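PDB 5LGD: PfEMP1 variant 1 of strain MC from Plasmodium falciparum, which probably binds a host cell-surface receptor, this chain being one helical adhesion domain of a much longer malaria-parasite protein displayed on infected red cells. Local coordinates for residues Tyr7-Val15 and Lys59-Phe70; Asp83-Lys92 and Lys141-Leu149. One frame throughout, in Å; residues are numbered along the deposited sequence.

Contact 1. Residues Tyr7-Val15 and Lys59-Phe70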
loop_
_atom_site.group_PDB
_atom_site.type_symbol
_atom_site.label_atom_id
_atom_site.label_comp_id
_atom_site.label_asym_id
_atom_site.label_seq_id
_atom_site.Cartn_x
_atom_site.Cartn_y
_atom_site.Cartn_z
ATOM N N TYR B 7 -26.091 -4.711 -8.561
ATOM C CA TYR B 7 -25.899 -6.164 -8.503
ATOM C C TYR B 7 -25.623 -6.628 -7.056
ATOM O O TYR B 7 -26.346 -7.485 -6.565
ATOM C CB TYR B 7 -24.858 -6.683 -9.522
ATOM C CG TYR B 7 -24.646 -8.181 -9.426
ATOM C CD1 TYR B 7 -25.639 -9.078 -9.829
ATOM C CD2 TYR B 7 -23.481 -8.704 -8.873
ATOM C CE1 TYR B 7 -25.464 -10.455 -9.698
ATOM C CE2 TYR B 7 -23.287 -10.078 -8.757
ATOM C CZ TYR B 7 -24.284 -10.949 -9.155
ATOM O OH TYR B 7 -24.080 -12.295 -8.983
ATOM N N ASN B 8 -24.700 -5.956 -6.337
ATOM C CA ASN B 8 -24.368 -6.258 -4.937
ATOM C C ASN B 8 -25.623 -6.237 -4.062
ATOM O O ASN B 8 -25.908 -7.230 -3.409
ATOM C CB ASN B 8 -23.274 -5.326 -4.399
ATOM C CG ASN B 8 -22.816 -5.668 -2.982
ATOM O OD1 ASN B 8 -23.286 -5.092 -1.975
ATOM N ND2 ASN B 8 -21.895 -6.621 -2.874
ATOM N N ALA B 9 -26.433 -5.167 -4.150
ATOM C CA ALA B 9 -27.700 -5.026 -3.407
ATOM C C ALA B 9 -28.679 -6.146 -3.752
ATOM O O ALA B 9 -29.277 -6.740 -2.847
ATOM C CB ALA B 9 -28.340 -3.681 -3.714
ATOM N N PHE B 10 -28.842 -6.431 -5.072
ATOM C CA PHE B 10 -29.751 -7.466 -5.536
ATOM C C PHE B 10 -29.351 -8.846 -5.047
ATOM O O PHE B 10 -30.202 -9.592 -4.550
ATOM C CB PHE B 10 -29.891 -7.441 -7.068
ATOM C CG PHE B 10 -30.843 -8.493 -7.570
ATOM C CD1 PHE B 10 -32.208 -8.262 -7.590
ATOM C CD2 PHE B 10 -30.373 -9.730 -8.004
ATOM C CE1 PHE B 10 -33.092 -9.258 -8.005
ATOM C CE2 PHE B 10 -31.255 -10.708 -8.462
ATOM C CZ PHE B 10 -32.608 -10.480 -8.422
ATOM N N PHE B 11 -28.059 -9.182 -5.216
ATOM C CA PHE B 11 -27.453 -10.452 -4.812
ATOM C C PHE B 11 -27.845 -10.864 -3.367
ATOM O O PHE B 11 -28.321 -11.978 -3.144
ATOM C CB PHE B 11 -25.909 -10.385 -4.982
ATOM C CG PHE B 11 -25.167 -11.654 -4.631
ATOM C CD1 PHE B 11 -24.872 -11.966 -3.304
ATOM C CD2 PHE B 11 -24.810 -12.564 -5.620
ATOM C CE1 PHE B 11 -24.220 -13.160 -2.980
ATOM C CE2 PHE B 11 -24.115 -13.739 -5.300
ATOM C CZ PHE B 11 -23.861 -14.047 -3.986
ATOM N N TRP B 12 -27.650 -9.959 -2.405
ATOM C CA TRP B 12 -27.914 -10.242 -1.000
ATOM C C TRP B 12 -29.374 -10.280 -0.663
ATOM O O TRP B 12 -29.788 -11.157 0.093
ATOM C CB TRP B 12 -27.132 -9.277 -0.112
ATOM C CG TRP B 12 -25.676 -9.579 -0.238
ATOM C CD1 TRP B 12 -24.733 -8.837 -0.890
ATOM C CD2 TRP B 12 -25.038 -10.804 0.139
ATOM N NE1 TRP B 12 -23.525 -9.488 -0.863
ATOM C CE2 TRP B 12 -23.679 -10.690 -0.216
ATOM C CE3 TRP B 12 -25.466 -11.949 0.828
ATOM C CZ2 TRP B 12 -22.754 -11.687 0.062
ATOM C CZ3 TRP B 12 -24.549 -12.941 1.086
ATOM C CH2 TRP B 12 -23.211 -12.804 0.707
ATOM N N MET B 13 -30.164 -9.431 -1.305
ATOM C CA MET B 13 -31.619 -9.414 -1.172
ATOM C C MET B 13 -32.217 -10.759 -1.629
ATOM O O MET B 13 -33.117 -11.273 -0.973
ATOM C CB MET B 13 -32.197 -8.283 -2.037
ATOM C CG MET B 13 -33.648 -7.980 -1.731
ATOM S SD MET B 13 -34.596 -7.586 -3.212
ATOM C CE MET B 13 -34.360 -9.101 -4.198
ATOM N N TRP B 14 -31.756 -11.289 -2.766
ATOM C CA TRP B 14 -32.245 -12.539 -3.348
ATOM C C TRP B 14 -31.912 -13.704 -2.418
ATOM O O TRP B 14 -32.795 -14.516 -2.115
ATOM C CB TRP B 14 -31.685 -12.757 -4.762
ATOM C CG TRP B 14 -32.213 -13.991 -5.421
ATOM C CD1 TRP B 14 -33.227 -14.061 -6.334
ATOM C CD2 TRP B 14 -31.751 -15.339 -5.229
ATOM N NE1 TRP B 14 -33.440 -15.370 -6.704
ATOM C CE2 TRP B 14 -32.560 -16.177 -6.025
ATOM C CE3 TRP B 14 -30.736 -15.925 -4.451
ATOM C CZ2 TRP B 14 -32.403 -17.565 -6.046
ATOM C CZ3 TRP B 14 -30.586 -17.305 -4.478
ATOM C CH2 TRP B 14 -31.403 -18.103 -5.280
ATOM N N VAL B 15 -30.646 -13.784 -1.985
ATOM C CA VAL B 15 -30.112 -14.779 -1.044
ATOM C C VAL B 15 -30.949 -14.751 0.257
ATOM O O VAL B 15 -31.446 -15.789 0.699
ATOM C CB VAL B 15 -28.589 -14.559 -0.800
ATOM C CG1 VAL B 15 -28.105 -15.305 0.445
ATOM C CG2 VAL B 15 -27.777 -14.984 -2.022
ATOM N N LYS B 59 -36.062 -21.143 -8.134
ATOM C CA LYS B 59 -34.893 -20.584 -7.439
ATOM C C LYS B 59 -33.586 -21.126 -8.018
ATOM O O LYS B 59 -32.643 -20.357 -8.146
ATOM C CB LYS B 59 -34.975 -20.743 -5.909
ATOM C CG LYS B 59 -36.304 -20.265 -5.290
ATOM C CD LYS B 59 -36.248 -18.824 -4.777
ATOM C CE LYS B 59 -36.864 -17.842 -5.750
ATOM N NZ LYS B 59 -36.495 -16.425 -5.425
ATOM N N LYS B 60 -33.548 -22.422 -8.421
ATOM C CA LYS B 60 -32.395 -23.059 -9.071
ATOM C C LYS B 60 -32.021 -22.332 -10.373
ATOM O O LYS B 60 -30.826 -22.125 -10.646
ATOM C CB LYS B 60 -32.688 -24.541 -9.375
ATOM C CG LYS B 60 -32.415 -25.458 -8.173
ATOM C CD LYS B 60 -32.608 -26.961 -8.463
ATOM C CE LYS B 60 -31.786 -27.526 -9.615
ATOM N NZ LYS B 60 -30.313 -27.396 -9.409
ATOM N N THR B 61 -33.052 -21.913 -11.134
ATOM C CA THR B 61 -32.924 -21.203 -12.418
ATOM C C THR B 61 -32.514 -19.753 -12.168
ATOM O O THR B 61 -31.629 -19.248 -12.846
ATOM C CB THR B 61 -34.220 -21.336 -13.277
ATOM O OG1 THR B 61 -34.616 -22.708 -13.371
ATOM C CG2 THR B 61 -34.052 -20.778 -14.686
ATOM N N GLU B 62 -33.149 -19.079 -11.192
ATOM C CA GLU B 62 -32.807 -17.691 -10.858
ATOM C C GLU B 62 -31.358 -17.602 -10.402
ATOM O O GLU B 62 -30.633 -16.697 -10.828
ATOM C CB GLU B 62 -33.746 -17.132 -9.786
ATOM C CG GLU B 62 -35.045 -16.607 -10.370
ATOM C CD GLU B 62 -36.149 -16.302 -9.373
ATOM O OE1 GLU B 62 -35.850 -15.883 -8.229
ATOM O OE2 GLU B 62 -37.328 -16.481 -9.749
ATOM N N TRP B 63 -30.933 -18.600 -9.580
ATOM C CA TRP B 63 -29.586 -18.710 -9.019
ATOM C C TRP B 63 -28.531 -18.885 -10.082
ATOM O O TRP B 63 -27.468 -18.284 -9.954
ATOM C CB TRP B 63 -29.497 -19.810 -7.948
ATOM C CG TRP B 63 -28.164 -19.906 -7.263
ATOM C CD1 TRP B 63 -27.405 -21.029 -7.114
ATOM C CD2 TRP B 63 -27.469 -18.856 -6.573
ATOM N NE1 TRP B 63 -26.278 -20.745 -6.376
ATOM C CE2 TRP B 63 -26.293 -19.420 -6.029
ATOM C CE3 TRP B 63 -27.704 -17.482 -6.388
ATOM C CZ2 TRP B 63 -25.339 -18.649 -5.357
ATOM C CZ3 TRP B 63 -26.775 -16.730 -5.686
ATOM C CH2 TRP B 63 -25.607 -17.311 -5.186
ATOM N N GLY B 64 -28.840 -19.678 -11.118
ATOM C CA GLY B 64 -27.964 -19.917 -12.262
ATOM C C GLY B 64 -27.621 -18.615 -12.966
ATOM O O GLY B 64 -26.448 -18.361 -13.288
ATOM N N LYS B 65 -28.653 -17.771 -13.188
ATOM C CA LYS B 65 -28.531 -16.452 -13.829
ATOM C C LYS B 65 -27.684 -15.478 -12.969
ATOM O O LYS B 65 -26.857 -14.739 -13.509
ATOM C CB LYS B 65 -29.930 -15.866 -14.136
ATOM C CG LYS B 65 -30.613 -16.444 -15.402
ATOM C CD LYS B 65 -32.135 -16.392 -15.249
ATOM C CE LYS B 65 -32.880 -17.255 -16.261
ATOM N NZ LYS B 65 -33.294 -16.494 -17.479
ATOM N N ILE B 66 -27.880 -15.500 -11.634
ATOM C CA ILE B 66 -27.139 -14.664 -10.682
ATOM C C ILE B 66 -25.669 -15.085 -10.666
ATOM O O ILE B 66 -24.803 -14.210 -10.736
ATOM C CB ILE B 66 -27.824 -14.674 -9.298
ATOM C CG1 ILE B 66 -29.190 -13.985 -9.415
ATOM C CG2 ILE B 66 -26.966 -13.995 -8.241
ATOM C CD1 ILE B 66 -30.149 -14.147 -8.266
ATOM N N LYS B 67 -25.383 -16.415 -10.646
ATOM C CA LYS B 67 -23.997 -16.925 -10.656
ATOM C C LYS B 67 -23.282 -16.524 -11.921
ATOM O O LYS B 67 -22.090 -16.223 -11.882
ATOM C CB LYS B 67 -23.938 -18.450 -10.487
ATOM C CG LYS B 67 -24.273 -18.928 -9.066
ATOM C CD LYS B 67 -23.940 -20.413 -8.910
ATOM C CE LYS B 67 -24.942 -21.335 -9.581
ATOM N NZ LYS B 67 -24.491 -22.750 -9.555
ATOM N N ASP B 68 -24.022 -16.511 -13.044
ATOM C CA ASP B 68 -23.527 -16.139 -14.368
ATOM C C ASP B 68 -23.063 -14.693 -14.427
ATOM O O ASP B 68 -21.997 -14.441 -14.985
ATOM C CB ASP B 68 -24.563 -16.471 -15.456
ATOM C CG ASP B 68 -24.523 -17.927 -15.892
ATOM O OD1 ASP B 68 -23.399 -18.486 -16.012
ATOM O OD2 ASP B 68 -25.607 -18.494 -16.168
ATOM N N HIS B 69 -23.791 -13.757 -13.786
ATOM C CA HIS B 69 -23.355 -12.353 -13.759
ATOM C C HIS B 69 -22.156 -12.176 -12.817
ATOM O O HIS B 69 -21.286 -11.350 -13.096
ATOM C CB HIS B 69 -24.502 -11.390 -13.361
ATOM C CG HIS B 69 -24.192 -9.965 -13.717
ATOM N ND1 HIS B 69 -23.891 -9.032 -12.751
ATOM C CD2 HIS B 69 -24.046 -9.389 -14.932
ATOM C CE1 HIS B 69 -23.609 -7.915 -13.392
ATOM N NE2 HIS B 69 -23.685 -8.079 -14.707
ATOM N N PHE B 70 -22.089 -12.980 -11.730
ATOM C CA PHE B 70 -20.984 -12.945 -10.758
ATOM C C PHE B 70 -19.656 -13.298 -11.421
ATOM O O PHE B 70 -18.617 -12.744 -11.074
ATOM C CB PHE B 70 -21.255 -13.925 -9.602
ATOM C CG PHE B 70 -20.435 -13.679 -8.364
ATOM C CD1 PHE B 70 -19.192 -14.274 -8.204
ATOM C CD2 PHE B 70 -20.910 -12.866 -7.349
ATOM C CE1 PHE B 70 -18.443 -14.056 -7.059
ATOM C CE2 PHE B 70 -20.147 -12.631 -6.217
ATOM C CZ PHE B 70 -18.925 -13.242 -6.072
HETATM O O HOH W 1 -35.213 -14.682 -3.715
#
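Trp14 of helix 7-29 enters a hole lined by Lys59, Glu62, Trp63 and Ile66 of helix 45-70. Its CB meets the methyl Ile66 CD1 at 4.1 Å. CG lies beneath that same methyl, which stands over the five-membered ring as a CH-pi contact, 10° off the ring normal. Water 1 lies over the opposite face, toward its rim, accepting from Lys59 NZ and donating to Trp14 O. At the pyrrole edge, Trp14 NE1 donates to Glu62 OE1 (2.9 Å, N-H...O angle 159°). The acceptor lies nearly in the ring plane and uses its anti lone pair. Lys59 NZ makes a salt bridge to the same oxygen, on the syn side but tilted from the carboxylate plane. On the benzo side, Trp14 CZ2 passes the carbonyl Lys59 O, and Trp14 CZ3 reaches Trp63 CE3 at 3.5 Å. The two six-membered rings are nearly parallel but slid apart. Trp14 CH2 ends against Trp63 CB, 3.7 Å away.

Ile66 is the return knob, set among Tyr7, Phe10, Phe11 and Trp14. With CG anti to the backbone N (chi1 179°), the Tyr7 ring extends across to helix 45-70. Tyr7 OH donates to Ile66 O at 2.7 Å, from above the carbonyl plane. That carbonyl also accepts from Phe70 N. His69 turns its edge to one Tyr7 face. Phe11, Trp14, Trp63 and Phe70 form an aromatic cluster. Phe11 and Phe70 also meet aromatic side chains of another protein's chain. The chemistry implies a near-antiparallel, knobs-into-holes pair. The in-plane NE1 bond fixes how the indole is turned, Tyr7 OH adds a backbone tie, and packing joins Phe11 to Trp63 and Phe70.

Contact 2. Residues Asp83-Lys92 and Lys141-Leu149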
loop_
_atom_site.group_PDB
_atom_site.type_symbol
_atom_site.label_atom_id
_atom_site.label_comp_id
_atom_site.label_asym_id
_atom_site.label_seq_id
_atom_site.Cartn_x
_atom_site.Cartn_y
_atom_site.Cartn_z
ATOM N N ASP B 83 -15.304 -18.613 -8.828
ATOM C CA ASP B 83 -15.988 -19.692 -8.123
ATOM C C ASP B 83 -15.459 -19.838 -6.709
ATOM O O ASP B 83 -16.251 -20.021 -5.795
ATOM C CB ASP B 83 -15.926 -21.002 -8.926
ATOM C CG ASP B 83 -17.004 -21.044 -9.995
ATOM O OD1 ASP B 83 -16.797 -20.436 -11.079
ATOM O OD2 ASP B 83 -18.086 -21.628 -9.729
ATOM N N ASP B 84 -14.128 -19.735 -6.510
ATOM C CA ASP B 84 -13.540 -19.755 -5.151
ATOM C C ASP B 84 -14.030 -18.509 -4.422
ATOM O O ASP B 84 -14.193 -18.518 -3.200
ATOM C CB ASP B 84 -12.000 -19.682 -5.191
ATOM C CG ASP B 84 -11.325 -20.751 -6.017
ATOM O OD1 ASP B 84 -11.830 -21.900 -6.030
ATOM O OD2 ASP B 84 -10.262 -20.455 -6.610
ATOM N N PHE B 85 -14.249 -17.441 -5.193
ATOM C CA PHE B 85 -14.719 -16.168 -4.694
ATOM C C PHE B 85 -16.135 -16.333 -4.150
ATOM O O PHE B 85 -16.354 -16.062 -2.974
ATOM C CB PHE B 85 -14.592 -15.095 -5.802
ATOM C CG PHE B 85 -14.948 -13.660 -5.486
ATOM C CD1 PHE B 85 -15.174 -13.245 -4.167
ATOM C CD2 PHE B 85 -15.079 -12.723 -6.502
ATOM C CE1 PHE B 85 -15.493 -11.928 -3.884
ATOM C CE2 PHE B 85 -15.419 -11.402 -6.209
ATOM C CZ PHE B 85 -15.622 -11.020 -4.910
ATOM N N LEU B 86 -17.050 -16.859 -4.976
ATOM C CA LEU B 86 -18.449 -17.155 -4.661
ATOM C C LEU B 86 -18.570 -18.096 -3.449
ATOM O O LEU B 86 -19.408 -17.876 -2.576
ATOM C CB LEU B 86 -19.079 -17.866 -5.883
ATOM C CG LEU B 86 -20.303 -17.233 -6.572
ATOM C CD1 LEU B 86 -21.033 -18.253 -7.365
ATOM C CD2 LEU B 86 -21.280 -16.612 -5.575
ATOM N N GLN B 87 -17.763 -19.171 -3.447
ATOM C CA GLN B 87 -17.739 -20.169 -2.404
ATOM C C GLN B 87 -17.345 -19.576 -1.074
ATOM O O GLN B 87 -18.036 -19.840 -0.107
ATOM C CB GLN B 87 -16.837 -21.334 -2.787
ATOM C CG GLN B 87 -16.885 -22.510 -1.836
ATOM C CD GLN B 87 -16.476 -23.749 -2.566
ATOM O OE1 GLN B 87 -17.290 -24.639 -2.806
ATOM N NE2 GLN B 87 -15.229 -23.789 -3.012
ATOM N N THR B 88 -16.283 -18.739 -1.025
ATOM C CA THR B 88 -15.845 -18.056 0.204
ATOM C C THR B 88 -16.999 -17.202 0.749
ATOM O O THR B 88 -17.321 -17.261 1.927
ATOM C CB THR B 88 -14.599 -17.177 -0.098
ATOM O OG1 THR B 88 -13.555 -18.005 -0.588
ATOM C CG2 THR B 88 -14.094 -16.387 1.131
ATOM N N LEU B 89 -17.619 -16.417 -0.131
ATOM C CA LEU B 89 -18.695 -15.470 0.180
ATOM C C LEU B 89 -19.947 -16.109 0.808
ATOM O O LEU B 89 -20.630 -15.502 1.658
ATOM C CB LEU B 89 -19.024 -14.794 -1.154
ATOM C CG LEU B 89 -19.616 -13.393 -1.198
ATOM C CD1 LEU B 89 -18.814 -12.342 -0.336
ATOM C CD2 LEU B 89 -19.723 -12.958 -2.663
ATOM N N LEU B 90 -20.219 -17.351 0.412
ATOM C CA LEU B 90 -21.416 -18.077 0.821
ATOM C C LEU B 90 -21.181 -19.153 1.859
ATOM O O LEU B 90 -22.147 -19.781 2.269
ATOM C CB LEU B 90 -22.136 -18.629 -0.425
ATOM C CG LEU B 90 -22.638 -17.541 -1.370
ATOM C CD1 LEU B 90 -23.096 -18.112 -2.688
ATOM C CD2 LEU B 90 -23.753 -16.707 -0.719
ATOM N N MET B 91 -19.934 -19.328 2.349
ATOM C CA MET B 91 -19.642 -20.245 3.453
ATOM C C MET B 91 -20.561 -19.821 4.605
ATOM O O MET B 91 -20.825 -18.622 4.760
ATOM C CB MET B 91 -18.163 -20.145 3.889
ATOM C CG MET B 91 -17.182 -20.810 2.919
ATOM S SD MET B 91 -17.602 -22.539 2.549
ATOM C CE MET B 91 -17.132 -23.368 4.137
ATOM N N LYS B 92 -21.155 -20.802 5.308
ATOM C CA LYS B 92 -22.140 -20.569 6.371
ATOM C C LYS B 92 -21.846 -19.370 7.317
ATOM O O LYS B 92 -22.706 -18.498 7.430
ATOM C CB LYS B 92 -22.384 -21.855 7.187
ATOM C CG LYS B 92 -23.465 -21.705 8.267
ATOM C CD LYS B 92 -23.645 -22.980 9.099
ATOM C CE LYS B 92 -22.541 -23.260 10.099
ATOM N NZ LYS B 92 -22.525 -22.269 11.212
ATOM N N LYS B 141 -24.098 -26.133 -8.224
ATOM C CA LYS B 141 -23.835 -27.396 -7.545
ATOM C C LYS B 141 -22.593 -27.319 -6.654
ATOM O O LYS B 141 -22.221 -28.334 -6.063
ATOM C CB LYS B 141 -23.775 -28.576 -8.556
ATOM C CG LYS B 141 -23.005 -28.321 -9.863
ATOM C CD LYS B 141 -23.942 -28.151 -11.064
ATOM C CE LYS B 141 -23.977 -26.740 -11.611
ATOM N NZ LYS B 141 -25.150 -25.969 -11.111
ATOM N N ASP B 142 -21.989 -26.097 -6.524
ATOM C CA ASP B 142 -20.764 -25.865 -5.756
ATOM C C ASP B 142 -20.946 -25.063 -4.446
ATOM O O ASP B 142 -20.275 -25.378 -3.463
ATOM C CB ASP B 142 -19.673 -25.220 -6.646
ATOM C CG ASP B 142 -19.914 -23.782 -7.090
ATOM O OD1 ASP B 142 -20.878 -23.544 -7.850
ATOM O OD2 ASP B 142 -19.100 -22.906 -6.727
ATOM N N THR B 143 -21.798 -24.014 -4.413
ATOM C CA THR B 143 -21.919 -23.230 -3.152
ATOM C C THR B 143 -22.989 -23.722 -2.172
ATOM O O THR B 143 -23.725 -24.672 -2.467
ATOM C CB THR B 143 -22.120 -21.716 -3.392
ATOM O OG1 THR B 143 -23.503 -21.431 -3.637
ATOM C CG2 THR B 143 -21.219 -21.144 -4.484
ATOM N N THR B 144 -23.066 -23.041 -1.001
ATOM C CA THR B 144 -24.038 -23.230 0.094
ATOM C C THR B 144 -25.476 -23.179 -0.450
ATOM O O THR B 144 -26.284 -24.053 -0.120
ATOM C CB THR B 144 -23.798 -22.143 1.158
ATOM O OG1 THR B 144 -22.597 -22.443 1.877
ATOM C CG2 THR B 144 -24.965 -21.979 2.143
ATOM N N ILE B 145 -25.773 -22.143 -1.283
ATOM C CA ILE B 145 -27.070 -21.936 -1.934
ATOM C C ILE B 145 -27.394 -23.149 -2.779
ATOM O O ILE B 145 -28.493 -23.685 -2.667
ATOM C CB ILE B 145 -27.127 -20.589 -2.718
ATOM C CG1 ILE B 145 -26.826 -19.362 -1.797
ATOM C CG2 ILE B 145 -28.427 -20.403 -3.503
ATOM C CD1 ILE B 145 -27.790 -19.129 -0.525
ATOM N N ASP B 146 -26.421 -23.618 -3.581
ATOM C CA ASP B 146 -26.541 -24.801 -4.428
ATOM C C ASP B 146 -26.808 -26.076 -3.572
ATOM O O ASP B 146 -27.740 -26.826 -3.868
ATOM C CB ASP B 146 -25.279 -24.947 -5.272
ATOM C CG ASP B 146 -25.046 -23.780 -6.218
ATOM O OD1 ASP B 146 -25.755 -23.697 -7.248
ATOM O OD2 ASP B 146 -24.084 -23.012 -5.985
ATOM N N LYS B 147 -26.039 -26.269 -2.480
ATOM C CA LYS B 147 -26.201 -27.387 -1.541
ATOM C C LYS B 147 -27.623 -27.364 -0.972
ATOM O O LYS B 147 -28.297 -28.402 -0.964
ATOM C CB LYS B 147 -25.188 -27.276 -0.384
ATOM C CG LYS B 147 -23.810 -27.856 -0.694
ATOM C CD LYS B 147 -23.522 -29.118 0.139
ATOM C CE LYS B 147 -23.280 -28.879 1.620
ATOM N NZ LYS B 147 -23.388 -30.138 2.405
ATOM N N LEU B 148 -28.092 -26.156 -0.544
ATOM C CA LEU B 148 -29.443 -25.953 -0.023
ATOM C C LEU B 148 -30.518 -26.221 -1.047
ATOM O O LEU B 148 -31.453 -26.966 -0.739
ATOM C CB LEU B 148 -29.649 -24.578 0.634
ATOM C CG LEU B 148 -31.022 -24.409 1.278
ATOM C CD1 LEU B 148 -31.163 -25.288 2.508
ATOM C CD2 LEU B 148 -31.291 -23.002 1.607
ATOM N N LEU B 149 -30.379 -25.666 -2.275
ATOM C CA LEU B 149 -31.351 -25.940 -3.342
ATOM C C LEU B 149 -31.399 -27.437 -3.718
ATOM O O LEU B 149 -32.470 -27.935 -4.043
ATOM C CB LEU B 149 -31.171 -25.038 -4.568
ATOM C CG LEU B 149 -31.543 -23.553 -4.368
ATOM C CD1 LEU B 149 -31.147 -22.724 -5.590
ATOM C CD2 LEU B 149 -33.051 -23.370 -4.022
HETATM O O HOH W 2 -21.221 -23.720 4.566
#
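The flat peptide group of Leu90 is met by Thr144 from above its carbonyl plane. Thr144 OG1 donates to Leu90 O at 2.7 Å, with the donor 48° out of that plane. The Asp146 carboxylate has partners on both faces. Thr143 N reaches Asp146 OD2 (2.9 Å) from one face, on the anti side; Thr143 OG1 reaches the same oxygen from the other. Asp146 OD1 pairs with Lys67. The Asp83 and Asp142 carboxylates also come close, but this approach is doubtful because Asp142 has two conformers. Asp83 OD1 makes a salt bridge with Arg71.

Thr143 is the N-cap of helix 144-162 and forms a capping box with Asp146. Its OG1 sits between the backbone N and the carbonyl carbon (chi1 83°), where it also accepts a weak bond from Ile145 N. Leu90 CD1 packs on this cap, 3.8 Å from Thr143 CB, and on Ile145 CG1 at 4.0 Å. Water 2 accepts from Lys92 N and donates to Thr144 OG1. The chemistry implies that Thr144 ties the start of helix 144-162 directly to Leu90 and, through water 2, to Lys92 N at the start of helix 92-103.

Both contacts are partly buried and belong to one helical domain of the DBL clan, with centres about 12 Å apart. Contact 1 pairs two long helices side by side and buries more surface, largely aromatic. Contact 2 joins the short helix 82-90 to the start of helix 144-162. It is mainly polar, around a buried patch of Leu90, Thr143 and Thr144, with Asp83, Gln87 and Asp142 as a rim nearer the surface. Helix 45-70 bridges them. Lys67 NZ makes a salt bridge to Asp146 OD1, and Trp63 NE1 probably bonds Asp146 OD2, so contact 1 also holds this capping carboxylate. Trp63 packs on Ile145, and Phe70 on Leu89. Residues of both contacts touch another protein's chain.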